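Local coordinates for protein putative ABC transporter (Thermobispora bispora, PDB 4PE6) that probably binds carbohydrates or related polyhydroxy acids as the solute-binding component of an ABC transporter, and here holds (2R,3S)-2,3,4-trihydroxybutanoic acid between its two lobes, at residues A[25-30]-A[185-190]; A[30-35]-A[257-262]; A[65-70]-A[88-93]; A[112-117]-A[157-162]; A[151-156]-A[181-186]. All blocks are in the same frame, centred on the assembly; numbering follows the deposited sequence.

Contact 1: A[25-30]-A[185-190]; sequences NGFIGN and TGMCDG. With LTH ((2R,3S)-2,3,4-trihydroxybutanoic acid), chain C.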
# COMPACT_ATOMS: atom_id res chain seq x y z
N ASN A 25 13.12 0.85 -2.38
CA ASN A 25 11.75 0.42 -2.69
C ASN A 25 11.74 -0.71 -3.68
O ASN A 25 12.29 -0.58 -4.80
CB ASN A 25 10.97 1.60 -3.23
CG ASN A 25 9.61 1.21 -3.76
OD1 ASN A 25 8.93 0.37 -3.18
ND2 ASN A 25 9.21 1.81 -4.86
N GLY A 26 11.10 -1.82 -3.30
CA GLY A 26 11.08 -3.05 -4.08
C GLY A 26 10.20 -3.07 -5.34
O GLY A 26 10.38 -3.92 -6.17
N PHE A 27 9.28 -2.12 -5.50
CA PHE A 27 8.40 -2.11 -6.65
C PHE A 27 7.86 -0.72 -6.84
O PHE A 27 7.37 -0.13 -5.89
CB PHE A 27 7.21 -3.09 -6.48
CG PHE A 27 6.29 -3.12 -7.67
CD1 PHE A 27 6.76 -3.52 -8.93
CD2 PHE A 27 4.96 -2.74 -7.56
CE1 PHE A 27 5.91 -3.54 -10.03
CE2 PHE A 27 4.11 -2.77 -8.67
CZ PHE A 27 4.60 -3.17 -9.90
N ILE A 28 7.99 -0.19 -8.05
CA ILE A 28 7.56 1.17 -8.36
C ILE A 28 6.47 1.23 -9.44
O ILE A 28 5.95 2.32 -9.76
CB ILE A 28 8.79 2.06 -8.72
CG1 ILE A 28 8.40 3.54 -8.80
CG2 ILE A 28 9.45 1.59 -10.01
CD1 ILE A 28 7.70 4.07 -7.57
N GLY A 29 6.08 0.06 -9.95
CA GLY A 29 5.15 -0.03 -11.09
C GLY A 29 3.66 0.07 -10.78
O GLY A 29 2.87 -0.64 -11.38
N ASN A 30 3.29 0.92 -9.83
CA ASN A 30 1.90 1.28 -9.63
C ASN A 30 1.82 2.67 -8.99
O ASN A 30 2.81 3.18 -8.44
CB ASN A 30 1.10 0.20 -8.85
CG ASN A 30 1.37 0.21 -7.34
OD1 ASN A 30 1.49 1.26 -6.72
ND2 ASN A 30 1.44 -0.99 -6.74
N THR A 185 -3.30 -11.52 -11.93
CA THR A 185 -2.40 -10.60 -11.23
C THR A 185 -2.51 -9.18 -11.80
O THR A 185 -2.33 -8.97 -13.01
CB THR A 185 -0.94 -11.03 -11.34
OG1 THR A 185 -0.76 -12.30 -10.71
CG2 THR A 185 -0.01 -9.99 -10.71
N GLY A 186 -2.74 -8.22 -10.93
CA GLY A 186 -2.86 -6.82 -11.30
C GLY A 186 -1.73 -5.92 -10.82
O GLY A 186 -1.60 -4.81 -11.32
N MSE A 187 -0.93 -6.36 -9.84
CA MSE A 187 0.14 -5.53 -9.24
C MSE A 187 -0.36 -4.22 -8.61
O MSE A 187 0.39 -3.27 -8.48
CB MSE A 187 1.29 -5.25 -10.24
CG MSE A 187 1.83 -6.48 -10.97
SE MSE A 187 2.68 -7.79 -9.75
CE MSE A 187 4.28 -6.80 -9.25
N CYS A 188 -1.63 -4.20 -8.18
CA CYS A 188 -2.34 -2.97 -7.72
C CYS A 188 -2.16 -1.81 -8.70
O CYS A 188 -2.07 -0.64 -8.32
CB CYS A 188 -1.92 -2.52 -6.32
SG CYS A 188 -1.71 -3.87 -5.14
N ASP A 189 -2.12 -2.15 -9.98
CA ASP A 189 -1.94 -1.18 -11.06
C ASP A 189 -3.11 -1.27 -12.01
O ASP A 189 -3.36 -2.31 -12.59
CB ASP A 189 -0.66 -1.47 -11.82
CG ASP A 189 -0.43 -0.48 -12.95
OD1 ASP A 189 -0.47 0.73 -12.67
OD2 ASP A 189 -0.21 -0.91 -14.12
N GLY A 190 -3.83 -0.16 -12.19
CA GLY A 190 -5.02 -0.14 -13.04
C GLY A 190 -4.81 -0.69 -14.44
O GLY A 190 -5.57 -1.56 -14.90
O1 LTH C . -0.34 -1.08 -3.39
C1 LTH C . 0.88 -1.31 -3.07
O LTH C . 1.87 -1.26 -3.83
C2 LTH C . 1.21 -1.58 -1.57
O2 LTH C . 2.61 -1.87 -1.39
C3 LTH C . 0.42 -2.75 -1.03
O3 LTH C . 0.72 -3.92 -1.79
C4 LTH C . 0.84 -3.00 0.43
O4 LTH C . 0.42 -1.83 1.17

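Contact 2: A[30-35]-A[257-262]; sequences NGWRQT and VMSDPA. With LTH ((2R,3S)-2,3,4-trihydroxybutanoic acid), chain C.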
# COMPACT_ATOMS: atom_id res chain seq x y z
N ASN A 30 3.29 0.92 -9.83
CA ASN A 30 1.90 1.28 -9.63
C ASN A 30 1.82 2.67 -8.99
O ASN A 30 2.81 3.18 -8.44
CB ASN A 30 1.10 0.20 -8.85
CG ASN A 30 1.37 0.21 -7.34
OD1 ASN A 30 1.49 1.26 -6.72
ND2 ASN A 30 1.44 -0.99 -6.74
N GLY A 31 0.66 3.30 -9.10
CA GLY A 31 0.50 4.69 -8.71
C GLY A 31 0.59 4.88 -7.20
O GLY A 31 0.99 5.94 -6.72
N TRP A 32 0.21 3.83 -6.45
CA TRP A 32 0.27 3.88 -4.98
C TRP A 32 1.74 4.06 -4.57
O TRP A 32 2.07 4.90 -3.72
CB TRP A 32 -0.37 2.60 -4.38
CG TRP A 32 -0.45 2.57 -2.87
CD1 TRP A 32 -1.54 2.84 -2.12
CD2 TRP A 32 0.60 2.22 -1.95
NE1 TRP A 32 -1.23 2.72 -0.78
CE2 TRP A 32 0.06 2.32 -0.65
CE3 TRP A 32 1.94 1.85 -2.09
CZ2 TRP A 32 0.81 2.06 0.49
CZ3 TRP A 32 2.68 1.58 -0.99
CH2 TRP A 32 2.11 1.67 0.31
N ARG A 33 2.63 3.30 -5.19
CA ARG A 33 4.05 3.35 -4.87
C ARG A 33 4.65 4.69 -5.28
O ARG A 33 5.56 5.20 -4.63
CB ARG A 33 4.80 2.22 -5.55
CG ARG A 33 4.50 0.83 -5.00
CD ARG A 33 5.09 0.58 -3.61
NE ARG A 33 4.74 -0.78 -3.20
CZ ARG A 33 5.59 -1.80 -3.00
NH1 ARG A 33 6.89 -1.64 -3.08
NH2 ARG A 33 5.12 -2.99 -2.69
N GLN A 34 4.14 5.25 -6.37
CA GLN A 34 4.57 6.57 -6.80
C GLN A 34 4.15 7.67 -5.82
O GLN A 34 4.94 8.56 -5.55
CB GLN A 34 4.11 6.84 -8.22
CG GLN A 34 5.05 6.15 -9.18
CD GLN A 34 4.43 5.81 -10.50
OE1 GLN A 34 3.58 6.54 -11.00
NE2 GLN A 34 4.85 4.69 -11.07
N THR A 35 2.97 7.56 -5.24
CA THR A 35 2.56 8.51 -4.22
C THR A 35 3.41 8.29 -2.96
O THR A 35 3.84 9.26 -2.31
CB THR A 35 1.06 8.40 -3.91
OG1 THR A 35 0.30 8.83 -5.04
CG2 THR A 35 0.70 9.27 -2.70
N VAL A 257 -10.64 1.31 -0.60
CA VAL A 257 -9.80 1.10 0.59
C VAL A 257 -8.39 0.65 0.16
O VAL A 257 -8.24 -0.16 -0.76
CB VAL A 257 -10.45 0.09 1.57
CG1 VAL A 257 -10.78 -1.23 0.87
CG2 VAL A 257 -9.57 -0.14 2.78
N MSE A 258 -7.36 1.20 0.78
CA MSE A 258 -5.98 0.77 0.55
C MSE A 258 -5.19 1.08 1.79
O MSE A 258 -5.65 1.82 2.68
CB MSE A 258 -5.29 1.52 -0.62
CG MSE A 258 -5.99 1.30 -1.94
SE MSE A 258 -4.89 1.88 -3.48
CE MSE A 258 -3.70 0.29 -3.58
N SER A 259 -4.01 0.50 1.87
CA SER A 259 -2.98 0.94 2.80
C SER A 259 -2.60 2.40 2.56
O SER A 259 -2.95 3.00 1.51
CB SER A 259 -1.75 0.05 2.67
OG SER A 259 -1.24 0.11 1.33
N ASP A 260 -1.84 2.93 3.51
CA ASP A 260 -1.39 4.33 3.53
C ASP A 260 -0.04 4.48 2.86
O ASP A 260 0.96 3.96 3.37
CB ASP A 260 -1.30 4.79 4.99
CG ASP A 260 -0.78 6.22 5.15
OD1 ASP A 260 -0.89 7.06 4.23
OD2 ASP A 260 -0.27 6.50 6.24
N PRO A 261 0.01 5.18 1.71
CA PRO A 261 1.31 5.41 1.07
C PRO A 261 2.28 6.17 1.96
O PRO A 261 3.49 5.98 1.83
CB PRO A 261 0.96 6.25 -0.17
CG PRO A 261 -0.47 6.00 -0.43
CD PRO A 261 -1.09 5.75 0.92
N ALA A 262 1.76 7.00 2.86
CA ALA A 262 2.58 7.76 3.77
C ALA A 262 3.15 6.95 4.94
O ALA A 262 3.70 7.51 5.86
CB ALA A 262 1.82 9.00 4.25
O1 LTH C . -0.34 -1.08 -3.39
C1 LTH C . 0.88 -1.31 -3.07
O LTH C . 1.87 -1.26 -3.83
C2 LTH C . 1.21 -1.58 -1.57
O2 LTH C . 2.61 -1.87 -1.39
C3 LTH C . 0.42 -2.75 -1.03
O3 LTH C . 0.72 -3.92 -1.79
C4 LTH C . 0.84 -3.00 0.43
O4 LTH C . 0.42 -1.83 1.17

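Contact 3: A[65-70]-A[88-93]; sequences NSATEQ and NPASPT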
# COMPACT_ATOMS: atom_id res chain seq x y z
N ASN A 65 8.53 -6.62 -9.07
CA ASN A 65 8.77 -6.86 -7.64
C ASN A 65 9.93 -7.86 -7.47
O ASN A 65 9.73 -8.95 -6.90
CB ASN A 65 7.47 -7.35 -6.97
CG ASN A 65 7.51 -7.25 -5.44
OD1 ASN A 65 7.93 -6.25 -4.87
ND2 ASN A 65 7.00 -8.28 -4.78
N SER A 66 11.12 -7.49 -7.97
CA SER A 66 12.29 -8.39 -8.00
C SER A 66 13.32 -8.14 -6.89
O SER A 66 14.04 -7.12 -6.86
CB SER A 66 12.99 -8.38 -9.36
OG SER A 66 14.34 -8.87 -9.24
N ALA A 67 13.42 -9.11 -6.00
CA ALA A 67 14.28 -9.02 -4.84
C ALA A 67 15.77 -8.98 -5.17
O ALA A 67 16.53 -8.29 -4.50
CB ALA A 67 13.98 -10.19 -3.91
N THR A 68 16.19 -9.72 -6.19
CA THR A 68 17.62 -9.85 -6.45
C THR A 68 18.26 -8.50 -6.77
O THR A 68 19.34 -8.18 -6.26
CB THR A 68 17.90 -10.87 -7.57
OG1 THR A 68 17.31 -12.12 -7.20
CG2 THR A 68 19.40 -11.05 -7.80
N GLU A 69 17.60 -7.67 -7.57
CA GLU A 69 18.19 -6.37 -7.88
C GLU A 69 18.08 -5.41 -6.69
O GLU A 69 18.98 -4.63 -6.45
CB GLU A 69 17.62 -5.75 -9.16
CG GLU A 69 18.31 -4.44 -9.61
CD GLU A 69 19.84 -4.51 -9.70
OE1 GLU A 69 20.40 -5.50 -10.24
OE2 GLU A 69 20.49 -3.54 -9.25
N GLN A 70 17.00 -5.50 -5.92
CA GLN A 70 16.88 -4.67 -4.72
C GLN A 70 18.03 -4.94 -3.74
O GLN A 70 18.60 -4.03 -3.15
CB GLN A 70 15.55 -4.91 -4.00
CG GLN A 70 15.35 -4.00 -2.79
CD GLN A 70 13.97 -4.06 -2.17
OE1 GLN A 70 13.27 -5.06 -2.27
NE2 GLN A 70 13.59 -2.97 -1.48
N ASN A 88 11.05 -0.85 1.64
CA ASN A 88 9.83 -1.54 1.23
C ASN A 88 10.27 -2.79 0.48
O ASN A 88 10.71 -2.75 -0.70
CB ASN A 88 8.92 -0.65 0.40
CG ASN A 88 7.53 -1.26 0.19
OD1 ASN A 88 7.40 -2.46 0.04
ND2 ASN A 88 6.49 -0.41 0.18
N PRO A 89 10.19 -3.93 1.16
CA PRO A 89 10.84 -5.12 0.64
C PRO A 89 10.10 -5.82 -0.47
O PRO A 89 8.88 -5.99 -0.41
CB PRO A 89 10.98 -6.03 1.88
CG PRO A 89 9.87 -5.62 2.74
CD PRO A 89 9.60 -4.16 2.49
N ALA A 90 10.85 -6.22 -1.50
CA ALA A 90 10.28 -6.96 -2.62
C ALA A 90 9.86 -8.38 -2.20
O ALA A 90 8.88 -8.91 -2.74
CB ALA A 90 11.29 -7.03 -3.77
N SER A 91 10.57 -8.95 -1.22
CA SER A 91 10.40 -10.37 -0.80
C SER A 91 10.26 -10.49 0.70
O SER A 91 10.85 -9.71 1.44
CB SER A 91 11.60 -11.21 -1.26
OG SER A 91 11.77 -12.41 -0.49
N PRO A 92 9.50 -11.49 1.17
CA PRO A 92 9.46 -11.69 2.61
C PRO A 92 10.78 -12.23 3.21
O PRO A 92 10.95 -12.16 4.42
CB PRO A 92 8.33 -12.72 2.82
CG PRO A 92 7.94 -13.22 1.49
CD PRO A 92 8.60 -12.38 0.42
N THR A 93 11.65 -12.80 2.38
CA THR A 93 12.84 -13.54 2.86
C THR A 93 14.18 -13.11 2.24
O THR A 93 15.23 -13.15 2.88
CB THR A 93 12.65 -15.05 2.61
OG1 THR A 93 12.37 -15.28 1.23
CG2 THR A 93 11.47 -15.58 3.40
O HOH W 1 7.53 -4.56 -2.67

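Contact 4: A[112-117]-A[157-162]; sequences FDSAID and GSQPEA. With LTH ((2R,3S)-2,3,4-trihydroxybutanoic acid), chain C.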
# COMPACT_ATOMS: atom_id res chain seq x y z
N PHE A 112 9.18 -0.94 6.12
CA PHE A 112 7.84 -0.39 6.14
C PHE A 112 6.96 -0.97 5.05
O PHE A 112 7.45 -1.56 4.09
CB PHE A 112 7.82 1.15 6.11
CG PHE A 112 8.22 1.74 4.80
CD1 PHE A 112 9.55 1.87 4.48
CD2 PHE A 112 7.26 2.12 3.88
CE1 PHE A 112 9.94 2.43 3.26
CE2 PHE A 112 7.63 2.65 2.67
CZ PHE A 112 8.96 2.80 2.35
N ASP A 113 5.65 -0.82 5.24
CA ASP A 113 4.64 -1.38 4.35
C ASP A 113 4.86 -2.86 4.12
O ASP A 113 4.66 -3.38 3.01
CB ASP A 113 4.65 -0.62 3.01
CG ASP A 113 3.52 -1.04 2.09
OD1 ASP A 113 2.38 -1.15 2.58
OD2 ASP A 113 3.77 -1.25 0.87
N SER A 114 5.28 -3.54 5.18
CA SER A 114 5.53 -4.97 5.19
C SER A 114 5.89 -5.39 6.61
O SER A 114 6.34 -4.56 7.41
CB SER A 114 6.67 -5.37 4.27
OG SER A 114 6.22 -5.51 2.92
N ALA A 115 5.72 -6.68 6.88
CA ALA A 115 6.17 -7.31 8.11
C ALA A 115 7.03 -8.50 7.72
O ALA A 115 6.54 -9.42 7.07
CB ALA A 115 4.98 -7.79 8.91
N ILE A 116 8.29 -8.50 8.11
CA ILE A 116 9.16 -9.63 7.82
C ILE A 116 9.97 -9.97 9.04
O ILE A 116 10.10 -9.16 9.95
CB ILE A 116 10.12 -9.35 6.63
CG1 ILE A 116 11.10 -8.22 6.95
CG2 ILE A 116 9.33 -9.01 5.38
CD1 ILE A 116 11.94 -7.79 5.76
N ASP A 117 10.53 -11.17 9.03
CA ASP A 117 11.30 -11.67 10.14
C ASP A 117 12.77 -11.24 9.99
O ASP A 117 13.63 -12.04 9.67
CB ASP A 117 11.15 -13.20 10.18
CG ASP A 117 11.89 -13.82 11.31
OD1 ASP A 117 12.48 -13.07 12.12
OD2 ASP A 117 11.90 -15.06 11.38
N GLY A 157 4.50 -11.70 -4.89
CA GLY A 157 5.89 -11.84 -4.45
C GLY A 157 6.13 -11.12 -3.13
O GLY A 157 6.95 -11.56 -2.33
N SER A 158 5.39 -10.03 -2.89
CA SER A 158 5.52 -9.30 -1.61
C SER A 158 4.79 -10.00 -0.43
O SER A 158 3.87 -10.78 -0.62
CB SER A 158 5.05 -7.85 -1.75
OG SER A 158 3.64 -7.77 -1.85
N GLN A 159 5.23 -9.70 0.78
CA GLN A 159 4.59 -10.26 1.98
C GLN A 159 3.13 -9.80 2.17
O GLN A 159 2.24 -10.62 2.43
CB GLN A 159 5.45 -9.99 3.22
CG GLN A 159 4.82 -10.42 4.55
CD GLN A 159 3.95 -9.36 5.18
OE1 GLN A 159 4.10 -8.16 4.92
NE2 GLN A 159 3.01 -9.79 5.99
N PRO A 160 2.86 -8.49 2.05
CA PRO A 160 1.47 -8.11 2.19
C PRO A 160 0.54 -8.77 1.19
O PRO A 160 -0.56 -9.16 1.56
CB PRO A 160 1.49 -6.58 1.99
CG PRO A 160 2.88 -6.17 2.34
CD PRO A 160 3.75 -7.33 1.90
N GLU A 161 0.96 -8.89 -0.06
CA GLU A 161 0.10 -9.51 -1.06
C GLU A 161 -0.20 -10.95 -0.68
O GLU A 161 -1.35 -11.41 -0.79
CB GLU A 161 0.72 -9.48 -2.45
CG GLU A 161 -0.28 -9.89 -3.54
CD GLU A 161 -0.53 -11.38 -3.64
OE1 GLU A 161 0.41 -12.17 -3.38
OE2 GLU A 161 -1.67 -11.74 -4.04
N ALA A 162 0.81 -11.67 -0.22
CA ALA A 162 0.59 -13.06 0.10
C ALA A 162 -0.43 -13.17 1.25
O ALA A 162 -1.31 -14.02 1.22
CB ALA A 162 1.90 -13.76 0.43
O1 LTH C . -0.34 -1.08 -3.39
C1 LTH C . 0.88 -1.31 -3.07
O LTH C . 1.87 -1.26 -3.83
C2 LTH C . 1.21 -1.58 -1.57
O2 LTH C . 2.61 -1.87 -1.39
C3 LTH C . 0.42 -2.75 -1.03
O3 LTH C . 0.72 -3.92 -1.79
C4 LTH C . 0.84 -3.00 0.43
O4 LTH C . 0.42 -1.83 1.17
O HOH W 2 7.21 -7.52 1.07

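Contact 5: A[151-156]-A[181-186]; sequences VVRGVV and VATVTG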
# COMPACT_ATOMS: atom_id res chain seq x y z
N VAL A 151 -10.91 -12.49 -8.95
CA VAL A 151 -9.91 -12.03 -7.99
C VAL A 151 -8.72 -11.50 -8.78
O VAL A 151 -8.13 -12.22 -9.59
CB VAL A 151 -9.44 -13.17 -7.05
CG1 VAL A 151 -8.41 -12.67 -6.03
CG2 VAL A 151 -10.63 -13.79 -6.34
N VAL A 152 -8.33 -10.27 -8.48
CA VAL A 152 -7.15 -9.65 -9.05
C VAL A 152 -6.15 -9.45 -7.94
O VAL A 152 -6.35 -8.64 -7.05
CB VAL A 152 -7.46 -8.28 -9.68
CG1 VAL A 152 -6.19 -7.70 -10.27
CG2 VAL A 152 -8.58 -8.37 -10.72
N ARG A 153 -5.07 -10.21 -7.98
CA ARG A 153 -4.04 -10.13 -6.97
C ARG A 153 -3.20 -8.86 -7.08
O ARG A 153 -3.07 -8.24 -8.16
CB ARG A 153 -3.15 -11.36 -7.03
CG ARG A 153 -3.92 -12.64 -6.74
CD ARG A 153 -3.04 -13.89 -6.74
NE ARG A 153 -2.04 -13.85 -5.69
CZ ARG A 153 -1.29 -14.90 -5.32
NH1 ARG A 153 -1.41 -16.05 -5.93
NH2 ARG A 153 -0.41 -14.78 -4.35
N GLY A 154 -2.61 -8.51 -5.95
CA GLY A 154 -1.80 -7.29 -5.84
C GLY A 154 -0.34 -7.47 -6.23
O GLY A 154 -0.04 -8.04 -7.29
N VAL A 155 0.55 -6.95 -5.39
CA VAL A 155 1.98 -6.99 -5.65
C VAL A 155 2.51 -8.39 -5.32
O VAL A 155 3.14 -8.60 -4.28
CB VAL A 155 2.73 -5.87 -4.91
CG1 VAL A 155 4.20 -5.84 -5.27
CG2 VAL A 155 2.11 -4.51 -5.30
N VAL A 156 2.27 -9.32 -6.26
CA VAL A 156 2.64 -10.74 -6.09
C VAL A 156 4.14 -10.87 -5.85
O VAL A 156 4.96 -10.26 -6.54
CB VAL A 156 2.18 -11.60 -7.30
CG1 VAL A 156 2.73 -13.03 -7.24
CG2 VAL A 156 0.65 -11.64 -7.36
N VAL A 181 -14.49 -17.10 -11.02
CA VAL A 181 -14.45 -17.51 -12.42
C VAL A 181 -13.11 -17.23 -13.07
O VAL A 181 -12.84 -17.75 -14.16
CB VAL A 181 -15.60 -16.91 -13.27
CG1 VAL A 181 -16.95 -17.48 -12.83
CG2 VAL A 181 -15.60 -15.38 -13.22
N ALA A 182 -12.27 -16.42 -12.41
CA ALA A 182 -10.89 -16.21 -12.82
C ALA A 182 -10.07 -15.56 -11.72
O ALA A 182 -10.58 -14.76 -10.92
CB ALA A 182 -10.83 -15.36 -14.09
N THR A 183 -8.80 -15.96 -11.64
CA THR A 183 -7.81 -15.26 -10.84
C THR A 183 -6.68 -14.75 -11.73
O THR A 183 -6.09 -15.50 -12.53
CB THR A 183 -7.25 -16.17 -9.74
OG1 THR A 183 -8.35 -16.79 -9.04
CG2 THR A 183 -6.39 -15.39 -8.75
N VAL A 184 -6.36 -13.48 -11.57
CA VAL A 184 -5.29 -12.85 -12.30
C VAL A 184 -4.42 -11.99 -11.40
O VAL A 184 -4.75 -11.76 -10.24
CB VAL A 184 -5.83 -12.04 -13.48
CG1 VAL A 184 -6.61 -12.95 -14.39
CG2 VAL A 184 -6.69 -10.86 -13.01
N THR A 185 -3.30 -11.52 -11.93
CA THR A 185 -2.40 -10.60 -11.23
C THR A 185 -2.51 -9.18 -11.80
O THR A 185 -2.33 -8.97 -13.01
CB THR A 185 -0.94 -11.03 -11.34
OG1 THR A 185 -0.76 -12.30 -10.71
CG2 THR A 185 -0.01 -9.99 -10.71
N GLY A 186 -2.74 -8.22 -10.93
CA GLY A 186 -2.86 -6.82 -11.30
C GLY A 186 -1.73 -5.92 -10.82
O GLY A 186 -1.60 -4.81 -11.32

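Contact 1: A[25-30]-A[185-190]
The two loops meet across the ligand cleft of a periplasmic binding protein fold: 25-30 follows strand 20-25 of one lobe, and 185-190 follows strand 178-185 of the other. Each ends at a helix N-cap, Asn-30 before helix 31-49 and Asp-189 before helix 190-200. The carboxamide of Asn-30 joins the lobes and the ligand. With CG between the backbone N and the carbonyl carbon (chi1 78°), it sends one N-H of ND2 to Met-187 O at 3.1 Å, in the plane of that carbonyl and close to the plane of its own amide. The other N-H runs almost straight to the carboxylate O of LTH, ND2 to O 3.0 Å, at 177°. Its OD1 faces back and accepts from Arg-33 N in the first turn of the helix, which should fix the amide's rotation.

Beside this, selenomethionine Met-187 bends at chi2 and chi3 so that its CE lies over one face of the Phe-27 ring, 3.7 Å from CZ, a CH-pi and Met-aromatic contact. Gly-29 N covers the opposite face above the ring centre. Asp-189 turns OD2 to Thr-192 OG1, while its CB packs 3.8 Å from Asn-30 CB. Cys-188, held in a disulfide with Cys-213, brings SG to 3.6 Å from LTH O1.

Contact 2: A[30-35]-A[257-262]
Hydroxyl O2 of LTH is gripped by three bonds: Arg-33 NE gives to it at 3.0 Å, Arg-33 NH2 adds a weak one, and Asp-113 is the third partner. Arg-33 NE is shared, for it also reaches the carboxylate O of LTH at 3.0 Å; that oxygen lies at the guanidinium edge, near its plane. Arg-33 NH1 is tied to Asn-25 OD1, so the group is held from behind.

The indole of Trp-32 forms the wall between ligand and protein. CG stands anti to the backbone N (chi1 -176°), sending the ring from helix 31-49 to the loop after strand 255-258. NE1 gives to Ser-259 O at 2.9 Å and 171°; the acceptor lies in the ring plane, though the N-H meets the carbonyl from above its own plane. LTH C2 rests 3.5 Å above one face. Over the opposite face Pro-261 CG makes a CH-pi contact, 3.7 Å from the five-membered ring centroid. CE of selenomethionine Met-258 comes 3.6 Å from CD1. An alanine in place of Trp-32 would probably leave the carbon skeleton of the ligand without its flat support and break the tie to Ser-259 O. Ser-259 OG donates to LTH O4 at 2.6 Å. The pattern is consistent with the carbohydrate binding assigned to the family: an aromatic face against the carbon skeleton, with directed polar groups for the carboxylate and hydroxyls.

Contact 3: A[65-70]-A[88-93]
Gln-70, one turn into helix 67-78, uses both ends of its amide on the loop that leaves strand 84-88. CG is anti to the backbone N (chi1 -176°) and the chain stays extended, so the amide arrives end-on. OE1 accepts from Ala-90 N at 2.8 Å, the N-H lying in the carbonyl plane on a lone pair. NE2 gives to Asn-88 O at 3.0 Å, coming from above that carbonyl's plane, and has a second partner in Ser-24 OG. Neighbouring peptide groups are thus satisfied by one side chain, and the two bonds, one from each polar atom of the amide, should fix its rotation.

Asn-65 approaches Ala-90 from another direction. Water 1 links its OD1, at 2.8 Å, with Pro-89 O, at 3.0 Å. Its ND2 has a weak bond to Val-156 O in the other lobe. The methyl of Ala-90 fits between these two amides, CB standing 3.2 Å from Gln-70 OE1 and 3.7 Å from Ala-67 N at the helix start. Ala-67 CB in turn packs 3.7 Å from Ser-91 CB. Ser-91 OG accepts from Thr-93 N at 2.9 Å, closing an ST turn, and is also bonded to Ala-94 N. Asn-88 ND2 is given to Asp-113 OD2, behind the ligand. Helix start against strand end is the arrangement at the C-terminal edge of a Rossmann-like alternating lobe, where periplasmic binding proteins place their cleft.

Contact 4: A[112-117]-A[157-162]
Direct hydrogen bonding across this contact rests on one side chain. Gln-159 leaves the first turn of helix 159-173 with CG anti to the backbone N, then bends at chi2 (-88°), which brings OE1 to 2.9 Å from Ala-115 N. The N-H points straight at the oxygen, at 171°, but meets the amide from above its plane. An alanine in place of Gln-159 would probably leave Ala-115 N without this acceptor and loosen the loop against the helix.

Water 2 makes a second, indirect link, donating to Ser-114 OG at 2.9 Å and accepting from Gln-159 N at 3.0 Å. The hydroxyl spends its own proton on Asp-113 O, 2.6 Å away, a bond that folds the serine back along its loop.

These links join the two lobes of the periplasmic binding protein fold across the ligand cleft: 112-117 follows strand 108-112 in one, and 157-162 opens a helix in the other. Ser-158 is the N-cap there, its OG accepting weakly from Glu-161 N.

Van der Waals contact comes from Pro-160, whose ring carbons meet oxygens of the loop: CD lies 3.2 Å from Ser-114 OG, and CG faces Asp-113 O.

Charge serves the ligand. Asp-113 spreads its carboxylate across two hydroxyls, taking LTH O4 on OD1 at 2.5 Å and LTH O2 on OD2 at 2.6 Å. Gln-263 NE2 also bonds OD1 and, with Asn-88 as a second donor to the carboxylate, probably helps to keep the aspartate ionised.

Contact 5: A[151-156]-A[181-186]
Four backbone bonds bind strands 147-153 and 178-185 side by side in parallel, with Val-151 and Arg-153 each using both N-H and C=O. Val-151 N gives to Ala-182 O at 3.0 Å, and its O takes Val-184 N at 2.9 Å. Two residues on, Arg-153 N gives to Val-184 O, and Arg-153 O takes Gly-186 N at 2.8 Å, so the pairing runs to the very end of the strands. The axes differ by only 20°.

On one face Val-152 and Val-184 meet obliquely, CG2 to CG2 at 3.9 Å. The other branch, Val-152 CG1, lies 3.6 Å from Gly-186 CA, just where a side chain on that residue would collide with it. On the opposite face Val-151, Arg-153, Thr-183 and Thr-185 line up. Arg-153 has CG anti to the carbonyl carbon and turns at chi3; its CD passes 4.2 Å from Thr-183 CG2. Its charged end goes on to a salt bridge with Glu-161 and a cation-pi contact with Tyr-165. Beyond the strand, Val-156 CG2 packs against Thr-185 OG1 at 3.7 Å, and Val-155 centres an inverse gamma turn beside the ligand.

The pair belongs to a beta-alpha-beta crossover through helix 159-173, which covers the face of Val-151 and Thr-183. Helix 190-200 covers Val-152 and Val-184, and strand 178-185 is the outermost strand of this lobe.

How the contacts relate
Contacts 1, 2 and 4 surround the ligand, their centres 10 to 14 Å apart, and all three touch it. Contact 3 lies in the lobe of strands 20-25, 84-88 and 108-112, nested inside the chain loop closed by contact 1. Contact 5 lies in the other lobe, about 19 Å from contact 3 between centres, and shares Thr-185 and Gly-186 with contact 1. Asn-30 belongs to both contacts 1 and 2, whose segments alternate along the chain. Contacts 4 and 5 also alternate and meet through the Glu-161 to Arg-153 salt bridge. Contacts 3 and 5 thus hold each lobe's cleft-side loops, while contacts 1 and 4 join the lobes around the bound acid, consistent with a closed, solute-loaded state.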